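Local coordinates for protein putative adenosine kinase (Schistosoma mansoni, PDB 3VAS) that probably catalyses the ATP-dependent phosphorylation of the 5'-hydroxyl of adenosine to give AMP, as a member of the ribokinase (pfkB) family, at residues K89-I94 with G325-Y330; I236-E241 with L279-R284; N316-A321 with Y349-S354; D320-G325 with T338-A343. One frame throughout, in Å; residues are numbered along the deposited sequence.

Contacts 1, 3 and 4 all use helix 318-330, each at a different place along or around it. Contacts 3 and 4 both join it to helix 336-351 and share Asp-320 and Ala-321. Contacts 1 and 4 share Gly-325, where helix 83-95 and helix 336-351 both approach. Contact 2 is the neighbouring pair of parallel strands, and its Ile-281 packs on Phe-322 and Phe-326 of the helix. Contact 1 is wholly buried and apolar. Contact 4 is nearly as buried, with a CH-pi contact and close backbones. Contact 2 runs from a buried, backbone-bonded part to a partly exposed salt bridge. Contact 3, mostly buried and apolar, lies beside the adenosine, which bonds the shared Asp-320.

Contact 1. Residues K89-I94 with G325-Y330; sequences KMIQWI and GFIADY
Ile-91 and Ile-94 of helix 83-95 pack on Gly-325, Ile-327 and Ala-328 of helix 318-330, a helix-helix contact in the interior of the protein. The two short segments run in roughly the same direction. Their axes cross at -48° and come within 9.0 Å of each other. Ile-94 spans about one turn of the facing helix. With CG1 beside the backbone N (chi1 -68°), its CG2 branch points across and meets Ala-328 CB at 3.8 Å. The CG1 arm is extended and carries CD1 to 3.9 Å from Gly-325 CA. Gly-325 has no side chain, and the methyl therefore comes down on bare backbone. In the ribokinase-like alpha/beta fold, helices of this kind pack beside the central sheet. Here helix 318-330 is sandwiched: Phe-326, on another side of it, touches Leu-279 and Ile-281 of strand 279-284. Ile-91 meets the same helix slightly further round. Its CB does not point straight at the partner, but the extended CG1 arm brings CD1 to 3.9 Å from Ile-327 CG2. The two isoleucine side chains run at a slant to each other. The other branch, Ile-91 CG2, lies 4.3 Å from Ala-328 CB, and this alanine methyl thus sits near both isoleucines. Met-90 extends the apolar packing onto Ala-321 and Ala-324. At the end of the segment, the carbonyls of Trp-93 and Ile-94 accept hydrogen bonds from Arg-361.

Contact 2. Residues I236-E241 with L279-R284; sequences IVFGNE and LVIITR
Val-237 and Gly-239 bind Leu-279, Ile-281 and Thr-283 through four backbone hydrogen bonds, as expected for adjacent parallel strands. The Val-237 N to Leu-279 O bond is 2.8 Å, and Gly-239 O takes Thr-283 N at 2.8 Å. From Ile-236 to Gly-239 the contact is buried and tight. Ile-282 CD1 folds back to 3.9 Å from Gly-239 CA, which has no side chain in its way. On the other face, Phe-238 CE1 and Ile-281 CD1 meet at 4.0 Å, with the two side chains side by side under Phe-326 of helix 318-330. Beyond Gly-239 the contact becomes partly exposed. Asn-240 caps a backbone N of helix 241-250 with its side chain. Its own N bonds Glu-243 OE1, and its OD1 also bonds Ser-242 OG. Next comes the salt bridge. Arg-284 NE reaches Glu-241 OE1 at 3.2 Å, almost straight (176°). The oxygen lies in the guanidinium plane, while NE stands above the carboxylate plane, the two planes being 89° apart. A water donates to Glu-241 OE2 at 2.7 Å and to Arg-284 O, and Arg-284 NH1 bonds Pro-288 O. The backbone bonds therefore fix the strand register, and the single-nitrogen, out-of-plane salt bridge probably adds a weaker tie at the wetter end.

Contact 3. Residues N316-A321 with Y349-S354; sequences NGAGDA and YIICRS. With ADN (adenosine), chain C.
At Gly-317, whose C is 4.0 Å from Ile-350 CG2, the backbone takes a positive phi of 97° and then enters helix 318-330 as its N-cap residue. Facing it is the last turn of helix 336-351, with Ala-318 and Ile-350 the nearest pair of CA atoms. Ile-350 carries most of the packing with two branches. CG1 stands anti to the carbonyl carbon (chi1 -74°), which brings CG2 against the Gly-317 turn, 3.8 Å from Asn-316 O. CG1 presses on the first turn of the helix and comes to 3.5 Å from Ala-321 CB, a snug methylene-methyl contact. Beside it, Ile-351 CG1 meets Ala-318 CB at 3.9 Å. The turn belongs to the Asn-Gly-Ala-Gly-Asp sequence of the ribokinase family. In relatives its backbone N-H groups form an anion hole near the transferred phosphate, and the same role is probable here. On the nucleoside side, O5' of adenosine donates a hydrogen bond to Asp-320 OD2 at 2.7 Å. Asn-86 ND2 grips the same carboxylate oxygen and also bonds the adenosine. Asn-316 OD1 approaches C5' of the adenosine at 3.7 Å. Backbone hydrogen bonds between Ile-351 and both Ile-313 and Asp-314 join the end of helix 336-351 to the residues leading into the turn.

Contact 4. Residues D320-G325 with T338-A343; sequences DAFAAG and TSLHAA. With ADN (adenosine), chain C.
Gly-325 and Ala-343 bring two helix backbones unusually close, with Gly-325 CA only 3.9 Å from Ala-343 CA. Helix 318-330 and helix 336-351 follow each other in the chain and form a helical hairpin of the ribokinase-like fold. Their segments run at 145° to each other, and the axes approach to 7.9 Å. Glycine and alanine make this possible, since no bulky side chain separates the helices. Phe-322 closes the contact from one side. Its ring comes to lie beneath the Ala-343 methyl. Ala-343 CB stands over the ring face, 3.5 Å from the centroid of the Phe-322 ring and 13° off its normal, a CH-pi contact. Phe-322 CZ also meets Leu-340 CD2 at 4.3 Å, obliquely. The ring also packs on Ile-281 and Thr-283 of strand 279-284, which joins the hairpin to the neighbouring strands. The backbones themselves touch as well. Phe-322 CA points its hydrogen at Ala-343 O, 3.5 Å away, and the angle at that hydrogen is 172°. The Phe-322 carbonyl O lies 3.2 Å from Ala-343 CB, and the same residue thus touches the methyl with both its ring and its carbonyl. One residue earlier, the methyl Ala-342 CB rests 3.6 Å from Gly-325 O.

Contact 1. Residues K89-I94 with G325-Y330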
# COMPACT_ATOMS: atom_id res chain seq x y z
N LYS A 89 5.08 -7.63 3.66
CA LYS A 89 6.24 -8.50 3.56
C LYS A 89 7.53 -7.78 3.96
O LYS A 89 8.47 -8.40 4.45
CB LYS A 89 6.36 -9.16 2.18
CG LYS A 89 6.79 -8.25 1.04
CD LYS A 89 6.71 -9.02 -0.28
CE LYS A 89 7.40 -8.26 -1.41
NZ LYS A 89 7.34 -9.01 -2.70
N MET A 90 7.57 -6.46 3.79
CA MET A 90 8.73 -5.71 4.25
C MET A 90 8.72 -5.55 5.77
O MET A 90 9.77 -5.58 6.41
CB MET A 90 8.88 -4.36 3.56
CG MET A 90 10.18 -3.64 3.93
SD MET A 90 10.49 -2.15 2.96
CE MET A 90 12.18 -1.77 3.43
N ILE A 91 7.53 -5.40 6.36
CA ILE A 91 7.42 -5.41 7.82
C ILE A 91 8.01 -6.71 8.34
O ILE A 91 8.77 -6.73 9.30
CB ILE A 91 5.96 -5.31 8.29
CG1 ILE A 91 5.36 -3.95 7.92
CG2 ILE A 91 5.86 -5.52 9.80
CD1 ILE A 91 3.90 -3.80 8.31
N GLN A 92 7.66 -7.81 7.68
CA GLN A 92 8.17 -9.13 8.02
C GLN A 92 9.69 -9.21 7.85
O GLN A 92 10.39 -9.76 8.70
CB GLN A 92 7.47 -10.19 7.15
CG GLN A 92 8.04 -11.60 7.29
CD GLN A 92 7.80 -12.20 8.66
OE1 GLN A 92 6.66 -12.25 9.14
NE2 GLN A 92 8.87 -12.65 9.31
N TRP A 93 10.19 -8.66 6.75
CA TRP A 93 11.61 -8.65 6.45
C TRP A 93 12.40 -7.82 7.47
O TRP A 93 13.46 -8.23 7.95
CB TRP A 93 11.79 -8.09 5.04
CG TRP A 93 13.18 -8.05 4.48
CD1 TRP A 93 13.87 -9.09 3.91
CD2 TRP A 93 14.03 -6.90 4.37
NE1 TRP A 93 15.11 -8.65 3.47
CE2 TRP A 93 15.22 -7.31 3.74
CE3 TRP A 93 13.89 -5.56 4.75
CZ2 TRP A 93 16.27 -6.43 3.49
CZ3 TRP A 93 14.93 -4.69 4.49
CH2 TRP A 93 16.11 -5.12 3.87
N ILE A 94 11.87 -6.65 7.80
CA ILE A 94 12.49 -5.78 8.80
C ILE A 94 12.58 -6.46 10.16
O ILE A 94 13.65 -6.54 10.76
CB ILE A 94 11.74 -4.45 8.93
CG1 ILE A 94 11.92 -3.62 7.65
CG2 ILE A 94 12.23 -3.67 10.16
CD1 ILE A 94 11.13 -2.34 7.62
N GLY A 325 8.32 0.58 7.09
CA GLY A 325 9.36 1.08 7.97
C GLY A 325 8.79 1.75 9.21
O GLY A 325 9.28 1.54 10.32
N PHE A 326 7.73 2.54 9.03
CA PHE A 326 7.10 3.19 10.16
C PHE A 326 6.47 2.19 11.12
O PHE A 326 6.74 2.21 12.31
CB PHE A 326 6.03 4.20 9.73
CG PHE A 326 5.41 4.94 10.89
CD1 PHE A 326 5.99 6.11 11.37
CD2 PHE A 326 4.27 4.46 11.51
CE1 PHE A 326 5.44 6.78 12.46
CE2 PHE A 326 3.70 5.12 12.59
CZ PHE A 326 4.29 6.29 13.06
N ILE A 327 5.61 1.33 10.58
CA ILE A 327 4.84 0.40 11.39
C ILE A 327 5.71 -0.59 12.16
O ILE A 327 5.49 -0.82 13.35
CB ILE A 327 3.80 -0.35 10.54
CG1 ILE A 327 2.76 0.64 9.99
CG2 ILE A 327 3.12 -1.45 11.35
CD1 ILE A 327 1.88 0.05 8.92
N ALA A 328 6.71 -1.16 11.48
CA ALA A 328 7.60 -2.15 12.09
C ALA A 328 8.24 -1.61 13.36
O ALA A 328 8.42 -2.35 14.33
CB ALA A 328 8.67 -2.59 11.10
N ASP A 329 8.59 -0.33 13.34
CA ASP A 329 9.22 0.30 14.50
C ASP A 329 8.18 0.75 15.52
O ASP A 329 8.35 0.53 16.72
CB ASP A 329 10.10 1.48 14.08
CG ASP A 329 11.57 1.10 13.98
OD1 ASP A 329 11.87 -0.06 13.62
OD2 ASP A 329 12.44 1.95 14.28
N TYR A 330 7.10 1.35 15.03
CA TYR A 330 6.06 1.90 15.90
C TYR A 330 5.37 0.83 16.76
O TYR A 330 5.06 1.08 17.92
CB TYR A 330 5.02 2.66 15.06
CG TYR A 330 4.09 3.52 15.88
CD1 TYR A 330 4.51 4.75 16.38
CD2 TYR A 330 2.79 3.11 16.15
CE1 TYR A 330 3.67 5.54 17.14
CE2 TYR A 330 1.94 3.90 16.91
CZ TYR A 330 2.38 5.12 17.40
OH TYR A 330 1.54 5.91 18.15

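Contact 2. Residues I236-E241 with L279-R284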
# COMPACT_ATOMS: atom_id res chain seq x y z
N ILE A 236 -4.33 4.80 12.21
CA ILE A 236 -3.25 5.48 11.49
C ILE A 236 -3.58 5.56 10.00
O ILE A 236 -3.98 4.56 9.40
CB ILE A 236 -1.90 4.74 11.66
CG1 ILE A 236 -1.56 4.55 13.14
CG2 ILE A 236 -0.77 5.49 10.95
CD1 ILE A 236 -0.22 3.87 13.38
N VAL A 237 -3.43 6.75 9.42
CA VAL A 237 -3.69 6.94 8.00
C VAL A 237 -2.45 7.49 7.30
O VAL A 237 -1.88 8.50 7.72
CB VAL A 237 -4.88 7.91 7.75
CG1 VAL A 237 -5.11 8.09 6.26
CG2 VAL A 237 -6.14 7.39 8.43
N PHE A 238 -2.04 6.81 6.23
CA PHE A 238 -0.91 7.24 5.41
C PHE A 238 -1.42 7.83 4.11
O PHE A 238 -2.41 7.35 3.54
CB PHE A 238 -0.01 6.05 5.06
CG PHE A 238 0.67 5.42 6.24
CD1 PHE A 238 1.93 5.84 6.64
CD2 PHE A 238 0.08 4.38 6.94
CE1 PHE A 238 2.58 5.25 7.71
CE2 PHE A 238 0.72 3.78 8.02
CZ PHE A 238 1.97 4.22 8.40
N GLY A 239 -0.74 8.85 3.61
CA GLY A 239 -1.07 9.44 2.33
C GLY A 239 0.12 10.15 1.74
O GLY A 239 1.12 10.37 2.43
N ASN A 240 0.04 10.51 0.46
CA ASN A 240 1.03 11.40 -0.13
C ASN A 240 0.38 12.72 -0.57
O ASN A 240 -0.82 12.90 -0.41
CB ASN A 240 1.80 10.72 -1.28
CG ASN A 240 0.93 10.39 -2.48
OD1 ASN A 240 -0.13 10.98 -2.69
ND2 ASN A 240 1.39 9.44 -3.29
N GLU A 241 1.18 13.62 -1.13
CA GLU A 241 0.69 14.95 -1.48
C GLU A 241 -0.47 14.95 -2.50
O GLU A 241 -1.46 15.64 -2.31
CB GLU A 241 1.84 15.84 -1.97
CG GLU A 241 1.46 17.31 -2.11
CD GLU A 241 2.64 18.24 -1.90
OE1 GLU A 241 2.47 19.28 -1.24
OE2 GLU A 241 3.75 17.92 -2.39
N LEU A 279 -3.68 8.94 14.10
CA LEU A 279 -2.46 9.53 13.58
C LEU A 279 -2.51 9.63 12.05
O LEU A 279 -2.87 8.67 11.38
CB LEU A 279 -1.25 8.70 14.01
CG LEU A 279 0.13 9.19 13.56
CD1 LEU A 279 0.41 10.56 14.16
CD2 LEU A 279 1.21 8.19 13.93
N VAL A 280 -2.16 10.79 11.52
CA VAL A 280 -2.16 10.99 10.07
C VAL A 280 -0.77 11.42 9.60
O VAL A 280 -0.15 12.32 10.18
CB VAL A 280 -3.21 12.04 9.64
CG1 VAL A 280 -3.24 12.20 8.13
CG2 VAL A 280 -4.59 11.65 10.17
N ILE A 281 -0.26 10.75 8.57
CA ILE A 281 1.07 11.03 8.04
C ILE A 281 0.99 11.24 6.54
O ILE A 281 0.59 10.34 5.81
CB ILE A 281 2.05 9.88 8.34
CG1 ILE A 281 2.11 9.59 9.84
CG2 ILE A 281 3.44 10.18 7.77
CD1 ILE A 281 2.97 8.40 10.22
N ILE A 282 1.36 12.43 6.08
CA ILE A 282 1.31 12.74 4.67
C ILE A 282 2.71 12.99 4.13
O ILE A 282 3.36 13.97 4.50
CB ILE A 282 0.45 14.00 4.40
CG1 ILE A 282 -0.96 13.82 4.98
CG2 ILE A 282 0.39 14.32 2.91
CD1 ILE A 282 -1.69 12.61 4.43
N THR A 283 3.19 12.09 3.27
CA THR A 283 4.51 12.27 2.69
C THR A 283 4.46 13.25 1.51
O THR A 283 3.41 13.42 0.89
CB THR A 283 5.13 10.92 2.25
OG1 THR A 283 4.26 10.26 1.33
CG2 THR A 283 5.35 10.02 3.47
N ARG A 284 5.58 13.90 1.22
CA ARG A 284 5.62 14.96 0.21
C ARG A 284 6.89 14.89 -0.65
O ARG A 284 7.50 15.92 -0.95
CB ARG A 284 5.51 16.34 0.88
CG ARG A 284 4.17 16.60 1.57
CD ARG A 284 4.11 17.98 2.22
NE ARG A 284 4.42 19.07 1.29
CZ ARG A 284 5.44 19.91 1.42
NH1 ARG A 284 6.28 19.80 2.45
NH2 ARG A 284 5.63 20.86 0.52
O HOH W 1 6.43 18.11 -2.57

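Contact 3. Residues N316-A321 with Y349-S354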
# COMPACT_ATOMS: atom_id res chain seq x y z
N ASN A 316 9.34 3.79 -7.38
CA ASN A 316 8.13 2.97 -7.34
C ASN A 316 8.12 2.07 -6.10
O ASN A 316 9.03 1.27 -5.90
CB ASN A 316 8.01 2.14 -8.62
CG ASN A 316 6.73 1.32 -8.67
OD1 ASN A 316 5.63 1.88 -8.81
ND2 ASN A 316 6.86 0.00 -8.59
N GLY A 317 7.09 2.23 -5.27
CA GLY A 317 6.95 1.42 -4.08
C GLY A 317 7.48 2.08 -2.81
O GLY A 317 7.32 1.52 -1.72
N ALA A 318 8.08 3.26 -2.95
CA ALA A 318 8.65 3.98 -1.81
C ALA A 318 7.64 4.24 -0.71
O ALA A 318 7.95 4.13 0.48
CB ALA A 318 9.27 5.30 -2.28
N GLY A 319 6.42 4.60 -1.10
CA GLY A 319 5.33 4.81 -0.15
C GLY A 319 4.97 3.54 0.61
O GLY A 319 4.68 3.60 1.81
N ASP A 320 4.99 2.40 -0.08
CA ASP A 320 4.71 1.12 0.55
C ASP A 320 5.79 0.80 1.57
O ASP A 320 5.50 0.29 2.66
CB ASP A 320 4.66 -0.00 -0.49
CG ASP A 320 3.62 0.24 -1.58
OD1 ASP A 320 2.61 0.94 -1.32
OD2 ASP A 320 3.81 -0.28 -2.70
N ALA A 321 7.04 1.08 1.21
CA ALA A 321 8.18 0.84 2.09
C ALA A 321 8.11 1.78 3.29
O ALA A 321 8.36 1.36 4.43
CB ALA A 321 9.48 1.06 1.34
N TYR A 349 15.85 2.75 1.05
CA TYR A 349 16.37 1.45 0.62
C TYR A 349 15.70 1.01 -0.68
O TYR A 349 16.37 0.56 -1.61
CB TYR A 349 16.13 0.40 1.72
CG TYR A 349 16.51 -1.01 1.33
CD1 TYR A 349 17.83 -1.46 1.44
CD2 TYR A 349 15.54 -1.91 0.89
CE1 TYR A 349 18.17 -2.76 1.09
CE2 TYR A 349 15.88 -3.21 0.54
CZ TYR A 349 17.19 -3.63 0.64
OH TYR A 349 17.51 -4.93 0.29
N ILE A 350 14.39 1.17 -0.75
CA ILE A 350 13.62 0.81 -1.94
C ILE A 350 13.91 1.72 -3.14
O ILE A 350 14.01 1.26 -4.27
CB ILE A 350 12.11 0.75 -1.62
CG1 ILE A 350 11.80 -0.51 -0.80
CG2 ILE A 350 11.28 0.79 -2.89
CD1 ILE A 350 12.34 -1.80 -1.41
N ILE A 351 14.05 3.02 -2.87
CA ILE A 351 14.35 4.01 -3.91
C ILE A 351 15.65 3.68 -4.65
O ILE A 351 15.77 3.92 -5.85
CB ILE A 351 14.42 5.44 -3.30
CG1 ILE A 351 13.01 5.95 -3.00
CG2 ILE A 351 15.15 6.42 -4.21
CD1 ILE A 351 12.98 7.28 -2.28
N CYS A 352 16.60 3.10 -3.93
CA CYS A 352 17.89 2.76 -4.53
C CYS A 352 17.89 1.36 -5.16
O CYS A 352 18.95 0.84 -5.52
CB CYS A 352 19.00 2.91 -3.50
SG CYS A 352 19.32 4.62 -3.01
N ARG A 353 16.71 0.77 -5.30
CA ARG A 353 16.58 -0.56 -5.89
C ARG A 353 15.45 -0.62 -6.94
O ARG A 353 14.49 0.15 -6.88
CB ARG A 353 16.35 -1.61 -4.80
CG ARG A 353 17.47 -1.69 -3.78
CD ARG A 353 17.14 -2.63 -2.64
NE ARG A 353 17.00 -4.02 -3.07
CZ ARG A 353 18.01 -4.89 -3.14
NH1 ARG A 353 19.24 -4.51 -2.80
NH2 ARG A 353 17.79 -6.14 -3.55
N SER A 354 15.58 -1.54 -7.89
CA SER A 354 14.62 -1.66 -8.99
C SER A 354 13.39 -2.47 -8.59
O SER A 354 13.49 -3.65 -8.24
CB SER A 354 15.29 -2.29 -10.21
OG SER A 354 16.49 -1.62 -10.55
O5' ADN C . 3.22 1.37 -4.78
C5' ADN C . 3.64 0.69 -5.96
C4' ADN C . 2.96 -0.65 -6.09
O4' ADN C . 1.54 -0.46 -6.24
C3' ADN C . 3.39 -1.52 -7.28
O3' ADN C . 4.18 -2.61 -6.81
C2' ADN C . 2.06 -2.06 -7.86
O2' ADN C . 2.03 -3.46 -8.05
C1' ADN C . 1.02 -1.63 -6.81
N9 ADN C . -0.31 -1.36 -7.35
C8 ADN C . -0.60 -0.66 -8.44
N7 ADN C . -2.06 -0.69 -8.60
C5 ADN C . -2.61 -1.46 -7.53
C6 ADN C . -3.92 -1.80 -7.20
N6 ADN C . -5.01 -1.35 -8.03
N1 ADN C . -4.17 -2.58 -6.08
C2 ADN C . -3.13 -3.00 -5.28
N3 ADN C . -1.84 -2.67 -5.60
C4 ADN C . -1.60 -1.88 -6.76

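Contact 4. Residues D320-G325 with T338-A343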
# COMPACT_ATOMS: atom_id res chain seq x y z
N ASP A 320 4.99 2.40 -0.08
CA ASP A 320 4.71 1.12 0.55
C ASP A 320 5.79 0.80 1.57
O ASP A 320 5.50 0.29 2.66
CB ASP A 320 4.66 -0.00 -0.49
CG ASP A 320 3.62 0.24 -1.58
OD1 ASP A 320 2.61 0.94 -1.32
OD2 ASP A 320 3.81 -0.28 -2.70
N ALA A 321 7.04 1.08 1.21
CA ALA A 321 8.18 0.84 2.09
C ALA A 321 8.11 1.78 3.29
O ALA A 321 8.36 1.36 4.43
CB ALA A 321 9.48 1.06 1.34
N PHE A 322 7.76 3.03 3.03
CA PHE A 322 7.63 4.03 4.08
C PHE A 322 6.69 3.52 5.16
O PHE A 322 7.01 3.58 6.34
CB PHE A 322 7.13 5.36 3.52
CG PHE A 322 7.01 6.45 4.55
CD1 PHE A 322 8.07 7.32 4.77
CD2 PHE A 322 5.86 6.59 5.30
CE1 PHE A 322 7.98 8.33 5.73
CE2 PHE A 322 5.75 7.60 6.26
CZ PHE A 322 6.81 8.46 6.48
N ALA A 323 5.53 3.03 4.75
CA ALA A 323 4.55 2.50 5.69
C ALA A 323 5.11 1.33 6.48
O ALA A 323 4.95 1.26 7.70
CB ALA A 323 3.26 2.10 4.96
N ALA A 324 5.77 0.40 5.79
CA ALA A 324 6.40 -0.75 6.45
C ALA A 324 7.42 -0.31 7.50
O ALA A 324 7.39 -0.78 8.64
CB ALA A 324 7.07 -1.65 5.42
N GLY A 325 8.32 0.58 7.09
CA GLY A 325 9.36 1.08 7.97
C GLY A 325 8.79 1.75 9.21
O GLY A 325 9.28 1.54 10.32
N THR A 338 11.56 8.55 16.01
CA THR A 338 12.38 7.39 15.70
C THR A 338 11.73 6.56 14.59
O THR A 338 12.40 6.11 13.66
CB THR A 338 12.60 6.51 16.95
OG1 THR A 338 13.31 7.27 17.94
CG2 THR A 338 13.38 5.24 16.61
N SER A 339 10.41 6.38 14.69
CA SER A 339 9.66 5.61 13.70
C SER A 339 9.65 6.28 12.32
O SER A 339 9.74 5.60 11.30
CB SER A 339 8.23 5.36 14.18
OG SER A 339 8.21 4.55 15.34
N LEU A 340 9.55 7.60 12.31
CA LEU A 340 9.61 8.36 11.06
C LEU A 340 10.95 8.18 10.36
O LEU A 340 11.00 8.02 9.14
CB LEU A 340 9.33 9.85 11.29
CG LEU A 340 7.90 10.22 11.69
CD1 LEU A 340 7.77 11.72 11.88
CD2 LEU A 340 6.90 9.72 10.64
N HIS A 341 12.04 8.22 11.12
CA HIS A 341 13.36 7.93 10.56
C HIS A 341 13.46 6.51 10.01
O HIS A 341 14.09 6.27 8.99
CB HIS A 341 14.46 8.16 11.60
CG HIS A 341 14.87 9.59 11.73
ND1 HIS A 341 14.54 10.37 12.81
CD2 HIS A 341 15.58 10.39 10.89
CE1 HIS A 341 15.03 11.59 12.65
NE2 HIS A 341 15.67 11.62 11.49
N ALA A 342 12.82 5.57 10.69
CA ALA A 342 12.80 4.18 10.24
C ALA A 342 12.00 4.07 8.95
O ALA A 342 12.30 3.25 8.08
CB ALA A 342 12.22 3.28 11.31
N ALA A 343 10.97 4.90 8.82
CA ALA A 343 10.12 4.90 7.63
C ALA A 343 10.88 5.45 6.43
O ALA A 343 10.82 4.88 5.33
CB ALA A 343 8.85 5.69 7.88
O5' ADN C . 3.22 1.37 -4.78
C5' ADN C . 3.64 0.69 -5.96
C4' ADN C . 2.96 -0.65 -6.09
O4' ADN C . 1.54 -0.46 -6.24
C3' ADN C . 3.39 -1.52 -7.28
O3' ADN C . 4.18 -2.61 -6.81
C2' ADN C . 2.06 -2.06 -7.86
O2' ADN C . 2.03 -3.46 -8.05
C1' ADN C . 1.02 -1.63 -6.81
N9 ADN C . -0.31 -1.36 -7.35
C8 ADN C . -0.60 -0.66 -8.44
N7 ADN C . -2.06 -0.69 -8.60
C5 ADN C . -2.61 -1.46 -7.53
C6 ADN C . -3.92 -1.80 -7.20
N6 ADN C . -5.01 -1.35 -8.03
N1 ADN C . -4.17 -2.58 -6.08
C2 ADN C . -3.13 -3.00 -5.28
N3 ADN C . -1.84 -2.67 -5.60
C4 ADN C . -1.60 -1.88 -6.76